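Long-range contacts in type VI secretion system component (Escherichia coli O6, PDB 2P5Z), which is a component of the type VI secretion system, structurally similar to the bacteriophage T4 tail proteins gp27 and gp5, and probably belongs to its injection device: residues A[31-36]-A[43-48]; A[88-93]-A[111-116]. All blocks are in the same frame, centred on the assembly; numbering follows the deposited sequence.

Contact 1 comes first along the chain and is complete before contact 2 opens; their centres lie about 13 Å apart. Contact 1 is the hairpin of strands 29-38 and 44-51. Contact 2 joins strand 85-99 to the end of strand 104-111 and the loop that follows it. Strand 104-111 pairs with both 44-51 and 85-99, linking the hairpin to contact 2, which lies at its C-terminal end, in the part of the chain related to phage baseplate hubs. They also meet directly: Phe43 CZ packs 3.3 Å from His88 O, and Phe43 O lies 3.4 Å from Pro112 CD. The entry to the second hairpin strand thus packs where the chain leaves strand 104-111.

Contact 1: A[31-36]-A[43-48]; sequences LTFEGR and FRYDIQ
An antiparallel beta hairpin brings Leu31-Arg36 against Arg44-Gln48, the short segments running at 175° with axes 4.7 Å apart. Glu34 with Asp46 and Arg36 with Arg44 are hydrogen-bonded pairs; Phe33 with Ile47 and Gly35 with Tyr45 are non-hydrogen-bonded pairs. At the far end from the turn, Leu31 and Thr32 both face Gln48, a classic beta bulge: Leu31 N donates to Gln48 O (2.9 Å), while Gln48 N donates to Thr32 O. Strand 343-353 continues the pairing beyond Leu31-Arg36, and strand 104-111 beyond Arg44-Gln48.

The face bearing Phe33, Tyr45 and Ile47 is largely aromatic and aliphatic. Tyr45 turns its ring over the backbone of the opposite strand, and Gly35 CA sits above the ring centre, 3.5 Å from the centroid and 3° off the normal, a CH-pi contact. Beside it the Phe33 ring is nearly parallel but slid away, with centroids 6.0 Å apart, so the two meet chiefly where Phe33 CE2 and Tyr45 CE2 approach to 3.9 Å. Tyr45 OH is hydrogen-bonded to Glu37, nearer the turn.

Charges gather on the other face. The Arg36 chain bends at chi2 and chi3, and its end comes back toward 43-48. Arg44 NE lies over one face of the Arg36 guanidinium, offset toward its rim and 3.7 Å from NH1; Asp46, shared with Arg109 through OD1, may only partly offset the repulsion. Arg36 NH1 forms a salt bridge with Asp46 OD2, which lies close to the guanidinium plane, whereas NH1 stands above the carboxylate plane, 49° out of it.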
loop_
_atom_site.group_PDB
_atom_site.type_symbol
_atom_site.label_atom_id
_atom_site.label_comp_id
_atom_site.label_asym_id
_atom_site.label_seq_id
_atom_site.Cartn_x
_atom_site.Cartn_y
_atom_site.Cartn_z
ATOM N N LEU A 31 11.630 -28.474 15.652
ATOM C CA LEU A 31 12.839 -27.688 15.828
ATOM C C LEU A 31 12.503 -26.352 16.456
ATOM O O LEU A 31 12.770 -26.127 17.630
ATOM C CB LEU A 31 13.499 -27.474 14.482
ATOM C CG LEU A 31 14.875 -26.821 14.459
ATOM C CD1 LEU A 31 15.827 -27.598 15.329
ATOM C CD2 LEU A 31 15.386 -26.775 13.040
ATOM N N THR A 32 11.900 -25.465 15.670
ATOM C CA THR A 32 11.443 -24.170 16.187
ATOM C C THR A 32 10.059 -23.785 15.643
ATOM O O THR A 32 9.623 -24.304 14.613
ATOM C CB THR A 32 12.482 -23.048 15.893
ATOM O OG1 THR A 32 12.107 -21.847 16.580
ATOM C CG2 THR A 32 12.621 -22.785 14.409
ATOM N N PHE A 33 9.369 -22.886 16.340
ATOM C CA PHE A 33 8.124 -22.359 15.816
ATOM C C PHE A 33 7.844 -20.892 16.125
ATOM O O PHE A 33 8.314 -20.342 17.119
ATOM C CB PHE A 33 6.929 -23.226 16.232
ATOM C CG PHE A 33 6.402 -22.927 17.600
ATOM C CD1 PHE A 33 6.803 -23.676 18.686
ATOM C CD2 PHE A 33 5.494 -21.918 17.809
ATOM C CE1 PHE A 33 6.301 -23.420 19.952
ATOM C CE2 PHE A 33 5.016 -21.658 19.073
ATOM C CZ PHE A 33 5.417 -22.399 20.146
ATOM N N GLU A 34 7.011 -20.296 15.278
ATOM C CA GLU A 34 6.492 -18.960 15.482
ATOM C C GLU A 34 4.997 -18.986 15.181
ATOM O O GLU A 34 4.586 -19.465 14.122
ATOM C CB GLU A 34 7.215 -17.991 14.561
ATOM C CG GLU A 34 7.217 -16.564 15.055
ATOM C CD GLU A 34 8.558 -15.891 14.822
ATOM O OE1 GLU A 34 9.385 -16.451 14.059
ATOM O OE2 GLU A 34 8.786 -14.806 15.406
ATOM N N GLY A 35 4.195 -18.507 16.132
ATOM C CA GLY A 35 2.738 -18.481 16.016
ATOM C C GLY A 35 2.111 -17.100 16.223
ATOM O O GLY A 35 2.665 -16.263 16.925
ATOM N N ARG A 36 0.956 -16.863 15.592
ATOM C CA ARG A 36 0.184 -15.619 15.746
ATOM C C ARG A 36 -1.296 -15.961 15.895
ATOM O O ARG A 36 -1.858 -16.697 15.098
ATOM C CB ARG A 36 0.415 -14.670 14.562
ATOM C CG ARG A 36 1.800 -13.966 14.574
ATOM C CD ARG A 36 2.603 -14.075 13.231
ATOM N NE ARG A 36 2.660 -15.447 12.689
ATOM C CZ ARG A 36 3.529 -15.872 11.769
ATOM N NH1 ARG A 36 3.486 -17.128 11.335
ATOM N NH2 ARG A 36 4.439 -15.044 11.281
ATOM N N PHE A 43 -5.829 -17.860 13.029
ATOM C CA PHE A 43 -4.463 -17.977 13.522
ATOM C C PHE A 43 -3.496 -18.450 12.464
ATOM O O PHE A 43 -3.916 -18.992 11.446
ATOM C CB PHE A 43 -4.357 -18.841 14.795
ATOM C CG PHE A 43 -4.855 -20.245 14.648
ATOM C CD1 PHE A 43 -4.054 -21.243 14.081
ATOM C CD2 PHE A 43 -6.121 -20.590 15.123
ATOM C CE1 PHE A 43 -4.525 -22.563 13.963
ATOM C CE2 PHE A 43 -6.597 -21.901 15.012
ATOM C CZ PHE A 43 -5.788 -22.889 14.436
ATOM N N ARG A 44 -2.198 -18.241 12.701
ATOM C CA ARG A 44 -1.182 -18.736 11.772
ATOM C C ARG A 44 0.031 -19.273 12.531
ATOM O O ARG A 44 0.578 -18.584 13.389
ATOM C CB ARG A 44 -0.774 -17.598 10.852
ATOM C CG ARG A 44 -0.038 -18.039 9.640
ATOM C CD ARG A 44 -0.030 -16.929 8.650
ATOM N NE ARG A 44 1.045 -15.965 8.870
ATOM C CZ ARG A 44 1.300 -14.934 8.062
ATOM N NH1 ARG A 44 0.548 -14.735 6.975
ATOM N NH2 ARG A 44 2.310 -14.106 8.328
ATOM N N TYR A 45 0.462 -20.495 12.247
ATOM C CA TYR A 45 1.657 -21.047 12.934
ATOM C C TYR A 45 2.675 -21.615 11.968
ATOM O O TYR A 45 2.423 -22.612 11.294
ATOM C CB TYR A 45 1.265 -22.131 13.928
ATOM C CG TYR A 45 0.924 -21.624 15.295
ATOM C CD1 TYR A 45 -0.181 -20.811 15.512
ATOM C CD2 TYR A 45 1.684 -21.991 16.390
ATOM C CE1 TYR A 45 -0.508 -20.349 16.786
ATOM C CE2 TYR A 45 1.364 -21.553 17.662
ATOM C CZ TYR A 45 0.282 -20.723 17.857
ATOM O OH TYR A 45 -0.018 -20.279 19.128
ATOM N N ASP A 46 3.838 -20.988 11.897
ATOM C CA ASP A 46 4.920 -21.534 11.096
ATOM C C ASP A 46 5.804 -22.404 11.989
ATOM O O ASP A 46 6.424 -21.928 12.944
ATOM C CB ASP A 46 5.693 -20.415 10.403
ATOM C CG ASP A 46 4.826 -19.644 9.397
ATOM O OD1 ASP A 46 4.238 -20.283 8.491
ATOM O OD2 ASP A 46 4.726 -18.397 9.515
ATOM N N ILE A 47 5.807 -23.700 11.691
ATOM C CA ILE A 47 6.424 -24.720 12.543
ATOM C C ILE A 47 7.551 -25.407 11.813
ATOM O O ILE A 47 7.340 -26.041 10.776
ATOM C CB ILE A 47 5.398 -25.776 12.939
ATOM C CG1 ILE A 47 4.201 -25.114 13.629
ATOM C CG2 ILE A 47 6.028 -26.804 13.861
ATOM C CD1 ILE A 47 2.988 -26.000 13.726
ATOM N N GLN A 48 8.764 -25.259 12.327
ATOM C CA GLN A 48 9.895 -25.984 11.748
ATOM C C GLN A 48 10.086 -27.306 12.448
ATOM O O GLN A 48 9.842 -27.436 13.651
ATOM C CB GLN A 48 11.186 -25.188 11.813
ATOM C CG GLN A 48 11.258 -24.084 10.807
ATOM C CD GLN A 48 12.638 -23.479 10.709
ATOM O OE1 GLN A 48 13.628 -24.097 11.096
ATOM N NE2 GLN A 48 12.715 -22.267 10.175
#

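Contact 2: A[88-93]-A[111-116]; sequences HGVITG and EPRMAL
Val90 and Glu111 form an antiparallel hydrogen-bonded pair where strand 104-111 ends beside strand 85-99. Both bonds are present: Val90 N to Glu111 O at 2.7 Å, and Glu111 N to Val90 O at 3.0 Å. One residue earlier, Gly89 CA makes a CA-H...O contact with the same carbonyl, Glu111 O. The chain then leaves the pairing through Pro112 into a 3-10 segment that begins at Met114.

The Glu111 side chain can be traced outward. CB lies 4.1 Å from Thr92 OG1 and near Phe43 O of the hairpin. CG, anti to the carbonyl carbon (chi1 -56°), and CD are equally far from that hydroxyl, and the chain is extended beyond CG. At the tip, OE1 lies 3.2 Å from Thr92 CG2 and takes a weak hydrogen bond from Thr92 OG1 at 3.4 Å; OE2 approaches Arg44 CD.

Val90 lies on the same sheet face as Glu111, and its CG2 methyl leans over the outgoing loop. Val90 CG2 is nearest Glu111 O, at 3.5 Å, and also meets Pro112 O, Leu116 CD1, and CA and CG of Arg113, whose guanidinium is engaged by Asp149 and Glu197.

The chemistry is therefore divided: two backbone bonds fix the register at Val90 and Glu111, methyl and methylene contacts seat the departing loop, and the weak Thr92 bond probably adds little restraint to the carboxylate.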
loop_
_atom_site.group_PDB
_atom_site.type_symbol
_atom_site.label_atom_id
_atom_site.label_comp_id
_atom_site.label_asym_id
_atom_site.label_seq_id
_atom_site.Cartn_x
_atom_site.Cartn_y
_atom_site.Cartn_z
ATOM N N HIS A 88 -5.868 -26.947 16.402
ATOM C CA HIS A 88 -6.299 -27.813 15.296
ATOM C C HIS A 88 -6.527 -27.023 14.011
ATOM O O HIS A 88 -7.059 -25.897 14.030
ATOM C CB HIS A 88 -7.567 -28.558 15.659
ATOM C CG HIS A 88 -7.394 -29.549 16.765
ATOM N ND1 HIS A 88 -6.915 -30.824 16.550
ATOM C CD2 HIS A 88 -7.652 -29.459 18.093
ATOM C CE1 HIS A 88 -6.887 -31.479 17.700
ATOM N NE2 HIS A 88 -7.325 -30.674 18.653
ATOM N N GLY A 89 -6.122 -27.613 12.894
ATOM C CA GLY A 89 -6.222 -26.936 11.645
ATOM C C GLY A 89 -5.729 -27.742 10.473
ATOM O O GLY A 89 -5.634 -28.966 10.567
ATOM N N VAL A 90 -5.439 -27.047 9.365
ATOM C CA VAL A 90 -4.933 -27.657 8.140
ATOM C C VAL A 90 -3.570 -27.096 7.798
ATOM O O VAL A 90 -3.214 -25.972 8.172
ATOM C CB VAL A 90 -5.802 -27.335 6.865
ATOM C CG1 VAL A 90 -6.615 -28.516 6.437
ATOM C CG2 VAL A 90 -6.652 -26.116 7.078
ATOM N N ILE A 91 -2.848 -27.873 7.014
ATOM C CA ILE A 91 -1.547 -27.505 6.561
ATOM C C ILE A 91 -1.692 -26.795 5.238
ATOM O O ILE A 91 -2.139 -27.374 4.240
ATOM C CB ILE A 91 -0.643 -28.749 6.425
ATOM C CG1 ILE A 91 -0.452 -29.409 7.792
ATOM C CG2 ILE A 91 0.695 -28.385 5.814
ATOM C CD1 ILE A 91 -0.033 -28.453 8.897
ATOM N N THR A 92 -1.286 -25.535 5.247
ATOM C CA THR A 92 -1.467 -24.611 4.135
ATOM C C THR A 92 -0.216 -24.496 3.268
ATOM O O THR A 92 -0.293 -24.285 2.065
ATOM C CB THR A 92 -1.834 -23.260 4.724
ATOM O OG1 THR A 92 -3.248 -23.240 4.933
ATOM C CG2 THR A 92 -1.409 -22.110 3.842
ATOM N N GLY A 93 0.947 -24.658 3.888
ATOM C CA GLY A 93 2.204 -24.425 3.203
ATOM C C GLY A 93 3.235 -25.434 3.638
ATOM O O GLY A 93 3.201 -25.939 4.758
ATOM N N GLU A 111 -2.978 -23.415 9.786
ATOM C CA GLU A 111 -4.050 -22.435 9.895
ATOM C C GLU A 111 -5.337 -23.210 10.141
ATOM O O GLU A 111 -5.414 -24.404 9.821
ATOM C CB GLU A 111 -4.136 -21.612 8.614
ATOM C CG GLU A 111 -2.845 -20.925 8.239
ATOM C CD GLU A 111 -3.015 -19.834 7.213
ATOM O OE1 GLU A 111 -2.615 -20.056 6.046
ATOM O OE2 GLU A 111 -3.535 -18.752 7.579
ATOM N N PRO A 112 -6.362 -22.548 10.697
ATOM C CA PRO A 112 -7.623 -23.261 10.818
ATOM C C PRO A 112 -8.326 -23.336 9.444
ATOM O O PRO A 112 -7.879 -22.714 8.460
ATOM C CB PRO A 112 -8.416 -22.364 11.758
ATOM C CG PRO A 112 -7.949 -21.026 11.437
ATOM C CD PRO A 112 -6.484 -21.158 11.180
ATOM N N ARG A 113 -9.400 -24.107 9.369
ATOM C CA ARG A 113 -10.071 -24.336 8.095
ATOM C C ARG A 113 -10.689 -23.030 7.554
ATOM O O ARG A 113 -10.681 -22.799 6.339
ATOM C CB ARG A 113 -11.114 -25.452 8.236
ATOM C CG ARG A 113 -10.532 -26.861 8.301
ATOM C CD ARG A 113 -11.558 -27.835 8.876
ATOM N NE ARG A 113 -11.954 -27.464 10.237
ATOM C CZ ARG A 113 -13.098 -27.828 10.824
ATOM N NH1 ARG A 113 -13.990 -28.559 10.154
ATOM N NH2 ARG A 113 -13.368 -27.450 12.076
ATOM N N MET A 114 -11.134 -22.160 8.468
ATOM C CA MET A 114 -11.609 -20.826 8.126
ATOM C C MET A 114 -10.671 -20.063 7.209
ATOM O O MET A 114 -11.132 -19.427 6.285
ATOM C CB MET A 114 -11.935 -20.004 9.378
ATOM C CG MET A 114 -12.562 -18.621 9.087
ATOM S SD MET A 114 -13.028 -17.735 10.581
ATOM C CE MET A 114 -14.409 -16.766 9.987
ATOM N N ALA A 115 -9.357 -20.154 7.414
ATOM C CA ALA A 115 -8.394 -19.526 6.489
ATOM C C ALA A 115 -8.614 -19.912 5.028
ATOM O O ALA A 115 -8.276 -19.146 4.138
ATOM C CB ALA A 115 -6.982 -19.855 6.873
ATOM N N LEU A 116 -9.189 -21.086 4.778
ATOM C CA LEU A 116 -9.394 -21.533 3.402
ATOM C C LEU A 116 -10.474 -20.759 2.649
ATOM O O LEU A 116 -10.507 -20.830 1.431
ATOM C CB LEU A 116 -9.681 -23.025 3.328
ATOM C CG LEU A 116 -8.581 -23.930 3.856
ATOM C CD1 LEU A 116 -9.145 -25.344 3.925
ATOM C CD2 LEU A 116 -7.307 -23.860 2.984
#